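Local structure of beta sliding clamp (Bartonella birtlesii LL-WM9, 6PTR) at residues M9-D14 with I43-G48; Q17-L22 with L81-V86; L22-R27 with Q218-E223; I75-Y80 with L118-K123; C136-S141 with E196-V201. The protein probably encircles DNA as a ring-shaped head-to-tail homodimer and tethers DNA polymerases and other proteins to it for processive replication. All blocks are in the same frame, centred on the assembly; numbering follows the deposited sequence.

Contact 1: residues M9-D14 with I43-G48; sequences MRITVD and IDAENG
Two antiparallel sheets of the N-terminal clamp domain face each other here: strand 10-14, an edge strand of a four-strand sheet, contributes Ile11 and the preceding Met9, while strand 40-46 of the long eight-strand sheet contributes Ile43 and Ala45. Alternate residues turn inward, and those that meet are all apolar. Met9 can be followed outward from its CB. With CG anti to the backbone N (chi1 -168°), the chain first runs straight in, and CG lies 3.9 Å from Ala45 CB. SD comes next, 3.9 Å from Ile43 CG2, and the bend at chi3 (76°), open to an unbranched chain, carries CE past that same methyl to Ile75 of strand 71-78, the neighbour of strand 40-46. Beta-branched Ile11 and Ile43 give stiffer surfaces, and Val50 and Ile69 close over the group. Ala45 is small enough to let the opposite strand approach: its CB receives Ile11 CG2 at 3.6 Å, a branch set anti to Ile11's carbonyl carbon.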
# COMPACT_ATOMS: atom_id res chain seq x y z
N MET C 9 -8.70 -8.85 -36.77
CA MET C 9 -8.12 -9.87 -35.91
C MET C 9 -9.18 -10.74 -35.25
O MET C 9 -10.23 -10.27 -34.82
CB MET C 9 -7.29 -9.18 -34.83
CG MET C 9 -6.40 -10.09 -34.03
SD MET C 9 -5.54 -9.08 -32.78
CE MET C 9 -6.89 -8.84 -31.62
N ARG C 10 -8.86 -12.03 -35.13
CA ARG C 10 -9.60 -12.93 -34.26
C ARG C 10 -8.62 -13.95 -33.69
O ARG C 10 -8.04 -14.73 -34.44
CB ARG C 10 -10.73 -13.64 -35.02
CG ARG C 10 -11.57 -14.48 -34.09
CD ARG C 10 -12.86 -14.94 -34.72
NE ARG C 10 -13.48 -15.95 -33.87
CZ ARG C 10 -14.34 -15.67 -32.90
NH1 ARG C 10 -14.70 -14.41 -32.67
NH2 ARG C 10 -14.86 -16.64 -32.16
N ILE C 11 -8.43 -13.94 -32.38
CA ILE C 11 -7.50 -14.86 -31.74
C ILE C 11 -8.13 -15.41 -30.47
O ILE C 11 -8.91 -14.74 -29.80
CB ILE C 11 -6.15 -14.19 -31.40
CG1 ILE C 11 -6.38 -12.94 -30.55
CG2 ILE C 11 -5.41 -13.85 -32.69
CD1 ILE C 11 -5.06 -12.22 -30.11
N THR C 12 -7.81 -16.67 -30.17
CA THR C 12 -8.19 -17.29 -28.91
C THR C 12 -6.91 -17.57 -28.14
O THR C 12 -6.04 -18.28 -28.65
CB THR C 12 -8.96 -18.59 -29.16
OG1 THR C 12 -10.17 -18.31 -29.87
CG2 THR C 12 -9.32 -19.28 -27.83
N VAL C 13 -6.79 -17.02 -26.93
CA VAL C 13 -5.54 -17.14 -26.19
C VAL C 13 -5.82 -17.72 -24.81
O VAL C 13 -6.93 -17.64 -24.29
CB VAL C 13 -4.84 -15.79 -26.05
CG1 VAL C 13 -4.50 -15.26 -27.44
CG2 VAL C 13 -5.74 -14.83 -25.29
N ASP C 14 -4.78 -18.33 -24.23
CA ASP C 14 -4.87 -18.78 -22.85
C ASP C 14 -4.83 -17.56 -21.95
O ASP C 14 -3.98 -16.69 -22.11
CB ASP C 14 -3.71 -19.74 -22.55
CG ASP C 14 -3.69 -20.19 -21.10
OD1 ASP C 14 -4.55 -21.01 -20.71
OD2 ASP C 14 -2.80 -19.74 -20.35
N ILE C 43 -1.65 -4.90 -30.15
CA ILE C 43 -1.77 -6.36 -30.26
C ILE C 43 -1.65 -6.68 -31.73
O ILE C 43 -2.45 -6.18 -32.52
CB ILE C 43 -3.11 -6.87 -29.71
CG1 ILE C 43 -3.34 -6.40 -28.28
CG2 ILE C 43 -3.16 -8.42 -29.80
CD1 ILE C 43 -4.67 -6.87 -27.72
N ASP C 44 -0.68 -7.51 -32.10
CA ASP C 44 -0.43 -7.80 -33.52
C ASP C 44 -0.35 -9.31 -33.67
O ASP C 44 0.58 -9.93 -33.16
CB ASP C 44 0.86 -7.13 -34.00
CG ASP C 44 0.85 -6.83 -35.49
OD1 ASP C 44 0.21 -7.58 -36.25
OD2 ASP C 44 1.49 -5.84 -35.91
N ALA C 45 -1.31 -9.89 -34.40
CA ALA C 45 -1.44 -11.33 -34.55
C ALA C 45 -1.17 -11.72 -36.00
O ALA C 45 -1.91 -11.32 -36.90
CB ALA C 45 -2.84 -11.78 -34.12
N GLU C 46 -0.11 -12.48 -36.22
CA GLU C 46 0.22 -12.91 -37.58
C GLU C 46 1.13 -14.12 -37.47
O GLU C 46 1.92 -14.21 -36.53
CB GLU C 46 0.91 -11.77 -38.34
CG GLU C 46 0.76 -11.80 -39.83
CD GLU C 46 1.54 -10.67 -40.46
OE1 GLU C 46 1.68 -10.66 -41.70
OE2 GLU C 46 2.03 -9.80 -39.70
N ASN C 47 1.00 -15.04 -38.43
CA ASN C 47 1.96 -16.14 -38.61
C ASN C 47 2.21 -16.92 -37.32
O ASN C 47 3.35 -17.18 -36.93
CB ASN C 47 3.28 -15.60 -39.17
CG ASN C 47 3.10 -14.90 -40.50
OD1 ASN C 47 2.31 -15.32 -41.34
ND2 ASN C 47 3.84 -13.81 -40.69
N GLY C 48 1.12 -17.33 -36.68
CA GLY C 48 1.21 -18.14 -35.48
C GLY C 48 1.78 -17.44 -34.26
O GLY C 48 2.20 -18.11 -33.31

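Contact 2: residues Q17-L22 with L81-V86; sequences QFFKSL and LLYDIV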
# COMPACT_ATOMS: atom_id res chain seq x y z
N GLN C 17 -1.38 -17.21 -19.92
CA GLN C 17 -0.30 -16.79 -20.80
C GLN C 17 -0.46 -15.33 -21.22
O GLN C 17 0.51 -14.56 -21.18
CB GLN C 17 -0.26 -17.70 -22.03
CG GLN C 17 0.61 -17.16 -23.14
CD GLN C 17 2.07 -17.18 -22.76
OE1 GLN C 17 2.65 -18.24 -22.52
NE2 GLN C 17 2.67 -15.99 -22.67
N PHE C 18 -1.66 -14.94 -21.64
CA PHE C 18 -1.90 -13.57 -22.08
C PHE C 18 -1.67 -12.58 -20.94
O PHE C 18 -1.11 -11.49 -21.16
CB PHE C 18 -3.33 -13.43 -22.61
CG PHE C 18 -3.60 -12.10 -23.26
CD1 PHE C 18 -3.04 -11.81 -24.49
CD2 PHE C 18 -4.43 -11.17 -22.68
CE1 PHE C 18 -3.27 -10.59 -25.11
CE2 PHE C 18 -4.66 -9.94 -23.30
CZ PHE C 18 -4.07 -9.66 -24.52
N PHE C 19 -2.12 -12.93 -19.74
CA PHE C 19 -1.95 -12.07 -18.57
C PHE C 19 -0.48 -11.86 -18.26
O PHE C 19 -0.04 -10.73 -17.98
CB PHE C 19 -2.67 -12.71 -17.39
CG PHE C 19 -2.72 -11.84 -16.16
CD1 PHE C 19 -3.29 -10.57 -16.21
CD2 PHE C 19 -2.20 -12.29 -14.96
CE1 PHE C 19 -3.36 -9.77 -15.07
CE2 PHE C 19 -2.26 -11.49 -13.82
CZ PHE C 19 -2.84 -10.23 -13.89
N LYS C 20 0.31 -12.94 -18.30
CA LYS C 20 1.74 -12.84 -18.04
C LYS C 20 2.41 -11.93 -19.05
O LYS C 20 3.21 -11.06 -18.68
CB LYS C 20 2.39 -14.22 -18.05
CG LYS C 20 3.86 -14.17 -17.65
CD LYS C 20 4.45 -15.56 -17.45
CE LYS C 20 5.87 -15.49 -16.88
NZ LYS C 20 5.89 -15.10 -15.44
N SER C 21 2.11 -12.11 -20.34
CA SER C 21 2.74 -11.30 -21.37
C SER C 21 2.30 -9.85 -21.27
O SER C 21 3.14 -8.93 -21.32
CB SER C 21 2.44 -11.87 -22.76
OG SER C 21 2.91 -13.21 -22.89
N LEU C 22 1.00 -9.62 -21.10
CA LEU C 22 0.49 -8.26 -20.91
C LEU C 22 1.13 -7.60 -19.70
O LEU C 22 1.42 -6.40 -19.73
CB LEU C 22 -1.03 -8.28 -20.76
CG LEU C 22 -1.79 -6.96 -20.82
CD1 LEU C 22 -1.47 -6.19 -22.10
CD2 LEU C 22 -3.28 -7.23 -20.69
N LEU C 81 -6.61 -0.71 -18.69
CA LEU C 81 -7.95 -1.30 -18.70
C LEU C 81 -7.91 -2.76 -19.13
O LEU C 81 -8.54 -3.62 -18.51
CB LEU C 81 -8.87 -0.52 -19.64
CG LEU C 81 -10.28 -1.10 -19.83
CD1 LEU C 81 -11.00 -1.25 -18.47
CD2 LEU C 81 -11.09 -0.20 -20.77
N LEU C 82 -7.18 -3.05 -20.21
CA LEU C 82 -7.09 -4.44 -20.65
C LEU C 82 -6.47 -5.30 -19.57
O LEU C 82 -6.96 -6.40 -19.30
CB LEU C 82 -6.28 -4.54 -21.93
CG LEU C 82 -6.13 -5.95 -22.50
CD1 LEU C 82 -7.50 -6.57 -22.84
CD2 LEU C 82 -5.23 -5.90 -23.72
N TYR C 83 -5.39 -4.81 -18.94
CA TYR C 83 -4.77 -5.57 -17.85
C TYR C 83 -5.75 -5.82 -16.71
O TYR C 83 -5.85 -6.95 -16.19
CB TYR C 83 -3.53 -4.83 -17.33
CG TYR C 83 -2.73 -5.67 -16.35
CD1 TYR C 83 -1.94 -6.72 -16.81
CD2 TYR C 83 -2.77 -5.43 -14.98
CE1 TYR C 83 -1.21 -7.50 -15.94
CE2 TYR C 83 -2.03 -6.21 -14.08
CZ TYR C 83 -1.25 -7.25 -14.58
OH TYR C 83 -0.51 -8.05 -13.73
N ASP C 84 -6.48 -4.78 -16.29
CA ASP C 84 -7.41 -4.96 -15.18
C ASP C 84 -8.51 -5.95 -15.54
O ASP C 84 -8.96 -6.72 -14.67
CB ASP C 84 -8.00 -3.61 -14.76
CG ASP C 84 -6.97 -2.70 -14.10
OD1 ASP C 84 -5.97 -3.21 -13.57
OD2 ASP C 84 -7.18 -1.47 -14.12
N ILE C 85 -8.95 -5.96 -16.80
CA ILE C 85 -9.97 -6.93 -17.22
C ILE C 85 -9.42 -8.35 -17.15
O ILE C 85 -10.00 -9.23 -16.51
CB ILE C 85 -10.48 -6.59 -18.63
CG1 ILE C 85 -11.36 -5.33 -18.58
CG2 ILE C 85 -11.22 -7.79 -19.25
CD1 ILE C 85 -11.61 -4.74 -19.98
N VAL C 86 -8.26 -8.58 -17.78
CA VAL C 86 -7.69 -9.92 -17.82
C VAL C 86 -7.36 -10.42 -16.41
O VAL C 86 -7.53 -11.61 -16.10
CB VAL C 86 -6.46 -9.93 -18.75
CG1 VAL C 86 -5.83 -11.36 -18.82
CG2 VAL C 86 -6.86 -9.49 -20.15
O HOH W 1 0.93 -10.39 -15.20
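Aromatic contact dominates the outer side of this helix pair. The rings of Phe19 and Tyr83 lie nearly parallel, planes 17° apart, but are displaced so that only their margins overlie; Phe19 CE1 sits over one face of Tyr83, towards its rim, 3.2 Å from Tyr83 CE1. Apolar packing fills the inner side. Leu22 CD2 presses on Leu82 CG at 3.6 Å, while Val86 divides its methyls: CG1 goes to Phe19 CD1 at 3.7 Å, and CG2 lies in the plane of the Phe18 ring, at its edge. Polar contact is confined to one water, which donates to Phe19 O and is hydrogen-bonded at 3.1 Å to Tyr83 OH, the hydroxyl of a partly exposed tyrosine. The axes of segments 17-22 and 81-86 approach to 10.1 Å, their directions 145° apart, roughly antiparallel. Below them Phe18 meets Leu52, Phe65 and Leu97, and Val86 meets Ile95, so the pair packs on strands from both sheets of the N-terminal domain.

Contact 3: residues L22-R27 with Q218-E223; sequences LGRVHR and QKLLSE
The C-terminal part of helix 15-26 and that of helix 211-221 come alongside with their backbones well apart, the closest alpha carbons, Arg24 and Leu220, being 7.2 Å from each other. Long side chains therefore bridge the junction between the N-terminal and central domains of the clamp. Arg24, extended from CG to NE, brings its guanidinium edge-on to Glu223: Arg24 NH2 donates to the syn lone pair of Glu223 OE1 at 3.2 Å in a fairly straight bond (165°), almost in the guanidinium plane. Leu220 CD1 lies over one face of that group, 3.6 Å from Arg24 NE, a buried nitrogen with no polar partner in the model. Arg27 reaches Glu223 tip to tip, Arg27 NH2 4.0 Å from Glu223 OE2 in a long salt bridge, with the two planes nearly perpendicular at 86°. Arg27 and Lys219 also meet tip to tip, Arg27 NE 3.8 Å from Lys219 CD, while the ammonium of Lys219 pairs with Glu216. Arginine suits both sites by its reach and its flat charged end. One carboxylate thus faces two guanidiniums, an arrangement expected to keep Glu223 ionised and to join the domains through a surface salt-bridge network.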
# COMPACT_ATOMS: atom_id res chain seq x y z
N LEU C 22 1.00 -9.62 -21.10
CA LEU C 22 0.49 -8.26 -20.91
C LEU C 22 1.13 -7.60 -19.70
O LEU C 22 1.42 -6.40 -19.73
CB LEU C 22 -1.03 -8.28 -20.76
CG LEU C 22 -1.79 -6.96 -20.82
CD1 LEU C 22 -1.47 -6.19 -22.10
CD2 LEU C 22 -3.28 -7.23 -20.69
N GLY C 23 1.35 -8.35 -18.62
CA GLY C 23 1.97 -7.78 -17.45
C GLY C 23 3.37 -7.26 -17.74
O GLY C 23 3.80 -6.27 -17.16
N ARG C 24 4.06 -7.91 -18.68
CA ARG C 24 5.42 -7.49 -19.01
C ARG C 24 5.45 -6.20 -19.82
O ARG C 24 6.46 -5.49 -19.79
CB ARG C 24 6.14 -8.61 -19.75
CG ARG C 24 6.55 -9.77 -18.82
CD ARG C 24 7.15 -10.96 -19.58
NE ARG C 24 7.72 -11.99 -18.72
CZ ARG C 24 8.27 -13.11 -19.16
NH1 ARG C 24 8.32 -13.36 -20.47
NH2 ARG C 24 8.79 -13.98 -18.31
N VAL C 25 4.38 -5.87 -20.56
CA VAL C 25 4.49 -4.73 -21.47
C VAL C 25 3.74 -3.51 -20.93
O VAL C 25 4.18 -2.37 -21.13
CB VAL C 25 3.99 -5.08 -22.88
CG1 VAL C 25 4.70 -6.32 -23.39
CG2 VAL C 25 2.51 -5.29 -22.89
N HIS C 26 2.64 -3.75 -20.22
CA HIS C 26 1.72 -2.65 -19.91
C HIS C 26 2.35 -1.62 -18.98
O HIS C 26 1.97 -0.44 -19.05
CB HIS C 26 0.42 -3.21 -19.31
CG HIS C 26 0.45 -3.42 -17.83
ND1 HIS C 26 1.09 -4.50 -17.24
CD2 HIS C 26 -0.09 -2.71 -16.81
CE1 HIS C 26 0.95 -4.42 -15.92
NE2 HIS C 26 0.24 -3.34 -15.64
N ARG C 27 3.28 -2.01 -18.11
CA ARG C 27 3.80 -1.05 -17.14
C ARG C 27 4.67 0.04 -17.77
O ARG C 27 5.02 1.00 -17.08
CB ARG C 27 4.58 -1.77 -16.03
CG ARG C 27 5.05 -3.20 -16.33
CD ARG C 27 5.71 -3.83 -15.07
NE ARG C 27 6.69 -4.86 -15.40
CZ ARG C 27 6.57 -6.15 -15.09
NH1 ARG C 27 5.51 -6.59 -14.43
NH2 ARG C 27 7.53 -7.01 -15.43
N GLN C 218 14.94 -4.32 -14.74
CA GLN C 218 15.08 -4.94 -13.44
C GLN C 218 13.82 -5.68 -13.03
O GLN C 218 13.89 -6.76 -12.43
CB GLN C 218 15.44 -3.89 -12.39
CG GLN C 218 16.91 -3.56 -12.45
CD GLN C 218 17.74 -4.60 -11.70
OE1 GLN C 218 17.92 -5.72 -12.18
NE2 GLN C 218 18.22 -4.23 -10.51
N LYS C 219 12.64 -5.15 -13.36
CA LYS C 219 11.41 -5.86 -13.02
C LYS C 219 11.33 -7.20 -13.75
O LYS C 219 10.89 -8.21 -13.18
CB LYS C 219 10.18 -5.02 -13.34
CG LYS C 219 9.98 -3.81 -12.43
CD LYS C 219 8.90 -2.90 -13.00
CE LYS C 219 8.72 -1.64 -12.18
NZ LYS C 219 7.70 -0.75 -12.81
N LEU C 220 11.75 -7.24 -15.02
CA LEU C 220 11.76 -8.51 -15.72
C LEU C 220 12.82 -9.44 -15.14
O LEU C 220 12.54 -10.62 -14.89
CB LEU C 220 12.01 -8.28 -17.21
CG LEU C 220 12.16 -9.58 -18.00
CD1 LEU C 220 10.85 -10.40 -17.98
CD2 LEU C 220 12.60 -9.31 -19.42
N LEU C 221 14.03 -8.92 -14.91
CA LEU C 221 15.11 -9.75 -14.39
C LEU C 221 14.81 -10.29 -13.00
O LEU C 221 15.31 -11.37 -12.64
CB LEU C 221 16.41 -8.94 -14.39
CG LEU C 221 16.94 -8.68 -15.81
CD1 LEU C 221 18.12 -7.74 -15.77
CD2 LEU C 221 17.36 -9.99 -16.44
N SER C 222 14.01 -9.58 -12.20
CA SER C 222 13.65 -10.06 -10.86
C SER C 222 12.94 -11.40 -10.91
O SER C 222 12.90 -12.11 -9.89
CB SER C 222 12.76 -9.03 -10.16
OG SER C 222 11.51 -8.92 -10.82
N GLU C 223 12.39 -11.77 -12.05
CA GLU C 223 11.74 -13.07 -12.17
C GLU C 223 12.72 -14.22 -12.35
O GLU C 223 12.28 -15.38 -12.48
CB GLU C 223 10.75 -13.05 -13.33
CG GLU C 223 9.80 -11.87 -13.32
CD GLU C 223 8.88 -11.87 -14.54
OE1 GLU C 223 8.88 -12.88 -15.29
OE2 GLU C 223 8.16 -10.88 -14.76

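Contact 4: residues I75-Y80 with L118-K123; sequences ITVPAY and LQCLPK
Chi1 of 82° sets Thr76 OG1 between its own backbone N and carbonyl carbon, and from there the hydroxyl donates to Leu121 O at 2.7 Å. The same oxygen accepts from Thr76 N, 3.0 Å away and nearly along the C=O axis, so one residue grips it twice; threonine suits the place by offering a hydroxyl beside its own N-H. That hydroxyl also bonds to Asn40. Leu121 N returns a bond to Thr76 O at 3.2 Å, completing an antiparallel hydrogen-bonded pair. This single bridge ties strand 71-78, an outermost strand of the long sheet, to the chain leaving strand 114-119, outermost within this chain in the four-strand sheet of the N-terminal clamp domain. Cys120 points into the angle between them, a small residue where space is tight: its CB is 3.7 Å from Ile75 CG1, and its SG lies 3.9 Å from Val77 CG2. The other valine branch, CG1, meets Leu118 CD1 at about a right angle, 3.7 Å away. Gln119 turns outward, and its NE2 donates to Pro312 O of the second subunit.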
# COMPACT_ATOMS: atom_id res chain seq x y z
N ILE C 75 -4.61 -4.42 -33.56
CA ILE C 75 -5.46 -3.40 -32.96
C ILE C 75 -4.71 -2.89 -31.74
O ILE C 75 -3.86 -3.59 -31.19
CB ILE C 75 -6.84 -4.00 -32.60
CG1 ILE C 75 -7.84 -2.90 -32.24
CG2 ILE C 75 -6.73 -4.97 -31.43
CD1 ILE C 75 -8.28 -2.09 -33.42
N THR C 76 -5.02 -1.67 -31.30
CA THR C 76 -4.45 -1.19 -30.05
C THR C 76 -5.58 -0.93 -29.07
O THR C 76 -6.69 -0.55 -29.47
CB THR C 76 -3.57 0.09 -30.22
OG1 THR C 76 -4.41 1.25 -30.27
CG2 THR C 76 -2.73 0.01 -31.48
N VAL C 77 -5.31 -1.20 -27.79
CA VAL C 77 -6.32 -1.31 -26.74
C VAL C 77 -5.78 -0.58 -25.52
O VAL C 77 -4.58 -0.72 -25.23
CB VAL C 77 -6.59 -2.79 -26.38
CG1 VAL C 77 -7.83 -2.94 -25.54
CG2 VAL C 77 -6.66 -3.68 -27.64
N PRO C 78 -6.58 0.20 -24.78
CA PRO C 78 -6.06 0.85 -23.56
C PRO C 78 -5.44 -0.17 -22.60
O PRO C 78 -6.09 -1.15 -22.23
CB PRO C 78 -7.29 1.54 -22.97
CG PRO C 78 -8.14 1.84 -24.21
CD PRO C 78 -7.98 0.61 -25.04
N ALA C 79 -4.18 0.06 -22.22
CA ALA C 79 -3.39 -1.04 -21.66
C ALA C 79 -3.75 -1.33 -20.21
O ALA C 79 -3.83 -2.50 -19.83
CB ALA C 79 -1.89 -0.74 -21.80
N TYR C 80 -3.95 -0.30 -19.38
CA TYR C 80 -4.27 -0.58 -17.99
C TYR C 80 -5.67 -1.18 -17.87
O TYR C 80 -5.89 -2.08 -17.05
CB TYR C 80 -4.13 0.68 -17.14
CG TYR C 80 -2.66 0.95 -16.86
CD1 TYR C 80 -1.98 0.27 -15.85
CD2 TYR C 80 -1.94 1.87 -17.62
CE1 TYR C 80 -0.64 0.50 -15.60
CE2 TYR C 80 -0.61 2.12 -17.36
CZ TYR C 80 0.04 1.42 -16.36
OH TYR C 80 1.38 1.66 -16.13
N LEU C 118 -14.53 -2.93 -26.34
CA LEU C 118 -13.66 -1.84 -25.92
C LEU C 118 -13.38 -0.90 -27.08
O LEU C 118 -13.07 -1.35 -28.19
CB LEU C 118 -12.33 -2.35 -25.35
CG LEU C 118 -12.34 -3.20 -24.09
CD1 LEU C 118 -10.90 -3.41 -23.62
CD2 LEU C 118 -13.19 -2.55 -23.00
N GLN C 119 -13.50 0.40 -26.82
CA GLN C 119 -13.08 1.41 -27.78
C GLN C 119 -11.57 1.36 -27.96
O GLN C 119 -10.82 1.44 -26.98
CB GLN C 119 -13.52 2.79 -27.31
CG GLN C 119 -15.02 3.01 -27.27
CD GLN C 119 -15.41 4.26 -26.49
OE1 GLN C 119 -14.55 5.08 -26.14
NE2 GLN C 119 -16.70 4.41 -26.22
N CYS C 120 -11.13 1.27 -29.21
CA CYS C 120 -9.74 1.03 -29.55
C CYS C 120 -9.25 2.08 -30.55
O CYS C 120 -10.00 2.97 -30.98
CB CYS C 120 -9.58 -0.36 -30.15
SG CYS C 120 -9.73 -1.66 -28.91
N LEU C 121 -7.99 1.95 -30.93
CA LEU C 121 -7.39 2.78 -31.95
C LEU C 121 -6.60 1.87 -32.89
O LEU C 121 -6.02 0.87 -32.45
CB LEU C 121 -6.48 3.84 -31.32
CG LEU C 121 -7.20 4.90 -30.48
CD1 LEU C 121 -6.22 5.76 -29.72
CD2 LEU C 121 -8.08 5.77 -31.38
N PRO C 122 -6.57 2.17 -34.18
CA PRO C 122 -5.96 1.25 -35.15
C PRO C 122 -4.44 1.22 -35.03
O PRO C 122 -3.80 2.17 -34.58
CB PRO C 122 -6.39 1.81 -36.51
CG PRO C 122 -6.61 3.26 -36.26
CD PRO C 122 -7.19 3.33 -34.85
N LYS C 123 -3.87 0.09 -35.46
CA LYS C 123 -2.42 -0.07 -35.46
C LYS C 123 -1.69 1.07 -36.18
O LYS C 123 -0.59 1.47 -35.76
CB LYS C 123 -2.05 -1.40 -36.11
CG LYS C 123 -0.55 -1.60 -36.27
CD LYS C 123 -0.18 -2.86 -37.03
CE LYS C 123 1.34 -2.96 -37.24
NZ LYS C 123 1.74 -4.22 -37.94

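Contact 5: residues C136-S141 with E196-V201; sequences CRFFLS and EAPSGV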
# COMPACT_ATOMS: atom_id res chain seq x y z
N CYS C 136 27.31 -2.23 -32.08
CA CYS C 136 27.90 -3.11 -31.08
C CYS C 136 26.85 -4.14 -30.68
O CYS C 136 25.69 -3.78 -30.46
CB CYS C 136 28.36 -2.31 -29.85
SG CYS C 136 29.04 -3.30 -28.49
N ARG C 137 27.25 -5.40 -30.60
CA ARG C 137 26.34 -6.49 -30.27
C ARG C 137 27.11 -7.54 -29.49
O ARG C 137 28.16 -7.99 -29.95
CB ARG C 137 25.73 -7.09 -31.54
CG ARG C 137 24.81 -8.31 -31.34
CD ARG C 137 24.10 -8.65 -32.65
NE ARG C 137 23.13 -9.73 -32.51
CZ ARG C 137 23.44 -11.02 -32.57
NH1 ARG C 137 24.69 -11.39 -32.76
NH2 ARG C 137 22.48 -11.94 -32.44
N PHE C 138 26.62 -7.90 -28.32
CA PHE C 138 27.29 -8.90 -27.49
C PHE C 138 26.25 -9.54 -26.58
O PHE C 138 25.08 -9.16 -26.59
CB PHE C 138 28.45 -8.28 -26.69
CG PHE C 138 28.04 -7.20 -25.73
CD1 PHE C 138 27.82 -5.90 -26.17
CD2 PHE C 138 27.92 -7.46 -24.38
CE1 PHE C 138 27.46 -4.89 -25.29
CE2 PHE C 138 27.56 -6.45 -23.49
CZ PHE C 138 27.34 -5.17 -23.94
N PHE C 139 26.68 -10.54 -25.82
CA PHE C 139 25.77 -11.29 -24.96
C PHE C 139 26.30 -11.31 -23.53
O PHE C 139 27.51 -11.37 -23.31
CB PHE C 139 25.62 -12.74 -25.44
CG PHE C 139 25.02 -12.87 -26.82
CD1 PHE C 139 25.80 -12.71 -27.95
CD2 PHE C 139 23.66 -13.14 -26.97
CE1 PHE C 139 25.23 -12.82 -29.22
CE2 PHE C 139 23.10 -13.27 -28.24
CZ PHE C 139 23.88 -13.09 -29.35
N LEU C 140 25.38 -11.24 -22.57
CA LEU C 140 25.65 -11.49 -21.16
C LEU C 140 24.58 -12.44 -20.64
O LEU C 140 23.45 -12.41 -21.12
CB LEU C 140 25.58 -10.22 -20.30
CG LEU C 140 26.62 -9.13 -20.35
CD1 LEU C 140 26.22 -8.04 -19.34
CD2 LEU C 140 27.96 -9.71 -20.01
N SER C 141 24.92 -13.26 -19.66
CA SER C 141 23.86 -14.03 -19.03
C SER C 141 22.90 -13.08 -18.33
O SER C 141 23.30 -12.02 -17.83
CB SER C 141 24.42 -15.06 -18.04
OG SER C 141 24.93 -14.44 -16.87
N GLU C 196 34.77 -8.88 -16.08
CA GLU C 196 35.54 -9.13 -17.28
C GLU C 196 34.64 -8.97 -18.49
O GLU C 196 33.54 -9.53 -18.53
CB GLU C 196 36.14 -10.54 -17.24
CG GLU C 196 36.97 -10.87 -18.46
CD GLU C 196 37.86 -12.09 -18.26
OE1 GLU C 196 38.37 -12.28 -17.13
OE2 GLU C 196 38.05 -12.85 -19.23
N ALA C 197 35.08 -8.19 -19.46
CA ALA C 197 34.21 -7.83 -20.57
C ALA C 197 33.98 -9.04 -21.47
O ALA C 197 34.94 -9.73 -21.84
CB ALA C 197 34.82 -6.70 -21.38
N PRO C 198 32.75 -9.30 -21.88
CA PRO C 198 32.51 -10.39 -22.84
C PRO C 198 33.12 -10.04 -24.19
O PRO C 198 33.59 -8.92 -24.43
CB PRO C 198 30.98 -10.47 -22.91
CG PRO C 198 30.51 -9.10 -22.50
CD PRO C 198 31.52 -8.57 -21.53
N SER C 199 33.14 -11.02 -25.09
CA SER C 199 33.63 -10.74 -26.43
C SER C 199 32.65 -9.82 -27.16
O SER C 199 31.44 -9.81 -26.88
CB SER C 199 33.84 -12.04 -27.20
OG SER C 199 32.80 -12.96 -26.92
N GLY C 200 33.18 -9.01 -28.07
CA GLY C 200 32.37 -8.15 -28.90
C GLY C 200 32.19 -6.73 -28.42
O GLY C 200 31.44 -5.97 -29.06
N VAL C 201 32.83 -6.33 -27.32
CA VAL C 201 32.68 -5.00 -26.74
C VAL C 201 33.90 -4.12 -26.96
O VAL C 201 33.98 -3.03 -26.39
CB VAL C 201 32.34 -5.08 -25.24
CG1 VAL C 201 31.09 -5.90 -25.03
CG2 VAL C 201 33.49 -5.70 -24.49
O HOH W 2 30.19 -6.02 -31.29
O HOH W 3 29.45 -11.77 -26.42
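The ring of Phe138 offers a broad flat face, and Val201 sets a methyl squarely on it: CG1 stands 3.4 Å from the ring centroid and 14° off the normal, a CH-pi contact. Phe138 adopts the crowded chi1 position (61°), which turns the ring towards the loop. Pro198 makes the second bump. Its CG wedges between Phe138 CD2 and Leu140 CD2, 3.6 Å from each, while its CB lies against Phe139 O; a rigid, compact ring suits this notch. These knobs project from a type II beta turn, Pro198 to Val201, in the loop following strand 189-196 of the central clamp domain, and they pack beside strand 136-141, an outermost strand of the long sheet. Gly200 suits its place, its phi being positive (96°) and its backbone running close to Arg137 O. Instead of direct backbone bonds, two waters span the gap. One accepts from Arg137 N and donates to Gly200 O at 2.6 Å; the other accepts from Phe139 N and donates to Ser199 O at 2.8 Å.

How the contacts relate
From the N terminus, strand 10-14 leads into helix 15-26 and then strand 40-46, where contact 1 closes the first loop. Contact 2 opens inside that loop and closes later, on helix 79-88, so the two cross; they meet where Phe18 touches Val13 and Ile43. Contact 4 starts at strand 71-78, after contact 1 has closed, and crosses contact 2. Together these three bind the sheets and helices of the N-terminal domain. Contact 3 crosses contacts 1 and 2, sharing Leu22 with the latter, and closes the longest loop, reaching the central domain; contacts 4 and 5 both nest within it. Contact 5 belongs to the central domain, yet its strand 136-141 ends the sheet that strand 71-78 of contact 4 begins.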